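Local structure of Myo-inositol 2-dehydrogenase (Thermotoga maritima, 3EZY) at residues D55-I60 / V81-K86. The protein catalyses the NAD(+)-dependent oxidation of myo-inositol to scyllo-inosose and probably works in a myo-inositol degradation pathway. Residues are numbered along the deposited sequence; the frame is centred on the assembly and turned at random. Where two conformers were deposited one is given.
Sequences DPHELI and VIACAK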
loop_
_atom_site.group_PDB
_atom_site.type_symbol
_atom_site.label_atom_id
_atom_site.label_comp_id
_atom_site.label_asym_id
_atom_site.label_seq_id
_atom_site.Cartn_x
_atom_site.Cartn_y
_atom_site.Cartn_z
ATOM N N ASP A 55 28.346 -30.050 -31.757
ATOM C CA ASP A 55 28.903 -28.908 -32.484
ATOM C C ASP A 55 27.768 -27.988 -32.922
ATOM O O ASP A 55 26.914 -28.405 -33.668
ATOM C CB ASP A 55 29.624 -29.451 -33.709
ATOM C CG ASP A 55 30.178 -28.355 -34.603
ATOM O OD1 ASP A 55 29.990 -27.145 -34.290
ATOM O OD2 ASP A 55 30.806 -28.724 -35.627
ATOM N N PRO A 56 27.752 -26.734 -32.455
ATOM C CA PRO A 56 26.597 -25.857 -32.747
ATOM C C PRO A 56 26.442 -25.527 -34.222
ATOM O O PRO A 56 25.331 -25.184 -34.670
ATOM C CB PRO A 56 26.921 -24.551 -32.000
ATOM C CG PRO A 56 28.399 -24.616 -31.667
ATOM C CD PRO A 56 28.729 -26.103 -31.545
ATOM N N HIS A 57 27.543 -25.599 -34.958
ATOM C CA HIS A 57 27.554 -25.353 -36.417
ATOM C C HIS A 57 26.752 -26.400 -37.178
ATOM O O HIS A 57 26.071 -26.087 -38.144
ATOM C CB HIS A 57 28.980 -25.249 -36.940
ATOM C CG HIS A 57 29.656 -23.984 -36.533
ATOM N ND1 HIS A 57 29.449 -22.792 -37.200
ATOM C CD2 HIS A 57 30.488 -23.703 -35.498
ATOM C CE1 HIS A 57 30.144 -21.836 -36.609
ATOM N NE2 HIS A 57 30.786 -22.359 -35.575
ATOM N N GLU A 58 26.814 -27.644 -36.712
ATOM C CA GLU A 58 25.912 -28.676 -37.210
ATOM C C GLU A 58 24.438 -28.331 -36.940
ATOM O O GLU A 58 23.556 -28.623 -37.752
ATOM C CB GLU A 58 26.254 -30.030 -36.602
ATOM C CG GLU A 58 27.690 -30.505 -36.878
ATOM C CD GLU A 58 28.044 -30.553 -38.367
ATOM O OE1 GLU A 58 27.131 -30.458 -39.213
ATOM O OE2 GLU A 58 29.249 -30.686 -38.694
ATOM N N LEU A 59 24.145 -27.744 -35.779
ATOM C CA LEU A 59 22.771 -27.307 -35.529
ATOM C C LEU A 59 22.346 -26.211 -36.534
ATOM O O LEU A 59 21.264 -26.247 -37.158
ATOM C CB LEU A 59 22.615 -26.826 -34.049
ATOM C CG LEU A 59 21.195 -26.365 -33.648
ATOM C CD1 LEU A 59 20.870 -26.640 -32.157
ATOM C CD2 LEU A 59 20.945 -24.875 -34.009
ATOM N N ILE A 60 23.168 -25.193 -36.661
ATOM C CA ILE A 60 22.859 -24.089 -37.557
ATOM C C ILE A 60 22.669 -24.526 -39.019
ATOM O O ILE A 60 21.830 -23.975 -39.732
ATOM C CB ILE A 60 23.969 -23.025 -37.451
ATOM C CG1 ILE A 60 23.867 -22.335 -36.077
ATOM C CG2 ILE A 60 23.922 -22.057 -38.643
ATOM C CD1 ILE A 60 25.140 -21.690 -35.621
ATOM N N VAL A 81 26.366 -16.119 -34.391
ATOM C CA VAL A 81 25.355 -15.294 -35.077
ATOM C C VAL A 81 25.773 -15.058 -36.555
ATOM O O VAL A 81 24.937 -15.039 -37.457
ATOM C CB VAL A 81 25.151 -13.949 -34.348
ATOM C CG1 VAL A 81 24.431 -12.924 -35.299
ATOM C CG2 VAL A 81 24.344 -14.154 -33.056
ATOM N N ILE A 82 27.061 -14.847 -36.797
ATOM C CA ILE A 82 27.491 -14.664 -38.208
ATOM C C ILE A 82 27.298 -15.950 -39.034
ATOM O O ILE A 82 26.867 -15.911 -40.191
ATOM C CB ILE A 82 28.943 -14.134 -38.300
ATOM C CG1 ILE A 82 29.012 -12.733 -37.697
ATOM C CG2 ILE A 82 29.439 -14.153 -39.796
ATOM C CD1 ILE A 82 30.392 -12.220 -37.493
ATOM N N ALA A 83 27.578 -17.085 -38.411
ATOM C CA ALA A 83 27.282 -18.397 -38.960
ATOM C C ALA A 83 25.781 -18.592 -39.256
ATOM O O ALA A 83 25.412 -19.145 -40.306
ATOM C CB ALA A 83 27.789 -19.500 -37.972
ATOM N N CYS A 84 24.880 -18.145 -38.375
ATOM C CA CYS A 84 23.455 -18.180 -38.763
ATOM C C CYS A 84 23.195 -17.332 -40.019
ATOM O O CYS A 84 22.380 -17.705 -40.865
ATOM C CB CYS A 84 22.518 -17.687 -37.640
ATOM S SG CYS A 84 22.558 -18.675 -36.145
ATOM N N ALA A 85 23.798 -16.155 -40.122
ATOM C CA ALA A 85 23.502 -15.318 -41.301
ATOM C C ALA A 85 23.978 -16.029 -42.597
ATOM O O ALA A 85 23.256 -16.089 -43.589
ATOM C CB ALA A 85 24.148 -13.936 -41.175
ATOM N N LYS A 86 25.156 -16.632 -42.542
ATOM C CA LYS A 86 25.717 -17.355 -43.695
ATOM C C LYS A 86 24.855 -18.558 -44.020
ATOM O O LYS A 86 24.752 -18.953 -45.176
ATOM C CB LYS A 86 27.163 -17.762 -43.410
ATOM C CG LYS A 86 28.088 -16.579 -43.061
ATOM C CD LYS A 86 28.325 -15.670 -44.274
ATOM C CE LYS A 86 29.487 -14.683 -44.082
ATOM N NZ LYS A 86 30.592 -15.252 -43.238
#
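Ile-60 meets Ala-83 and Cys-84 with three of its carbons, and this van der Waals packing makes up most of the contact. Its CG2 methyl points at the turn of the opposite helix, 3.7 Å from the carbonyl O of Ala-83 and 3.9 Å from CA of Cys-84. The other, wholly apolar branch runs beside the sulfur: CG1 sits 3.9 Å from SG of Cys-84, and CD1 goes on past that sulfur to end 4.2 Å from CB of Ala-83. The two branches part in this way because CG1 lies anti to the carbonyl carbon (chi1 -70°) while CG2 lies anti to the backbone N. An alanine here would remove both branches and would probably leave a gap beside the Cys-84 sulfur and the Ala-83 methyl, with the two helices less firmly spaced.

Strand 67-70, in the parallel sheet of the NAD-binding Rossmann domain, comes between helices 56-61 and 77-86 in the chain. The axes of segments 56-60 and 81-86 come within 10.1 Å and cross at -31°. The small side chains of Ala-83 and Cys-84 are consistent with this close approach, CA of Ile-60 lying 6.1 Å from CA of Cys-84. Ile-60 also packs on Leu-80 of helix 77-86 and on Ile-8 of strand 3-8.

One turn earlier, the His-57 imidazole reaches across to Ala-83, its CE1 3.6 Å from CB of Ala-83, the methyl meeting the ring obliquely.

No hydrogen bond spans the two segments. Within 55-60, Asp-55 is the N-cap, its OD1 accepting from His-57 N at 3.0 Å, with the donor well above the carboxylate plane, and this ties down the first turn from which the imidazole projects. Ile-60 O accepts from Lys-89 NZ.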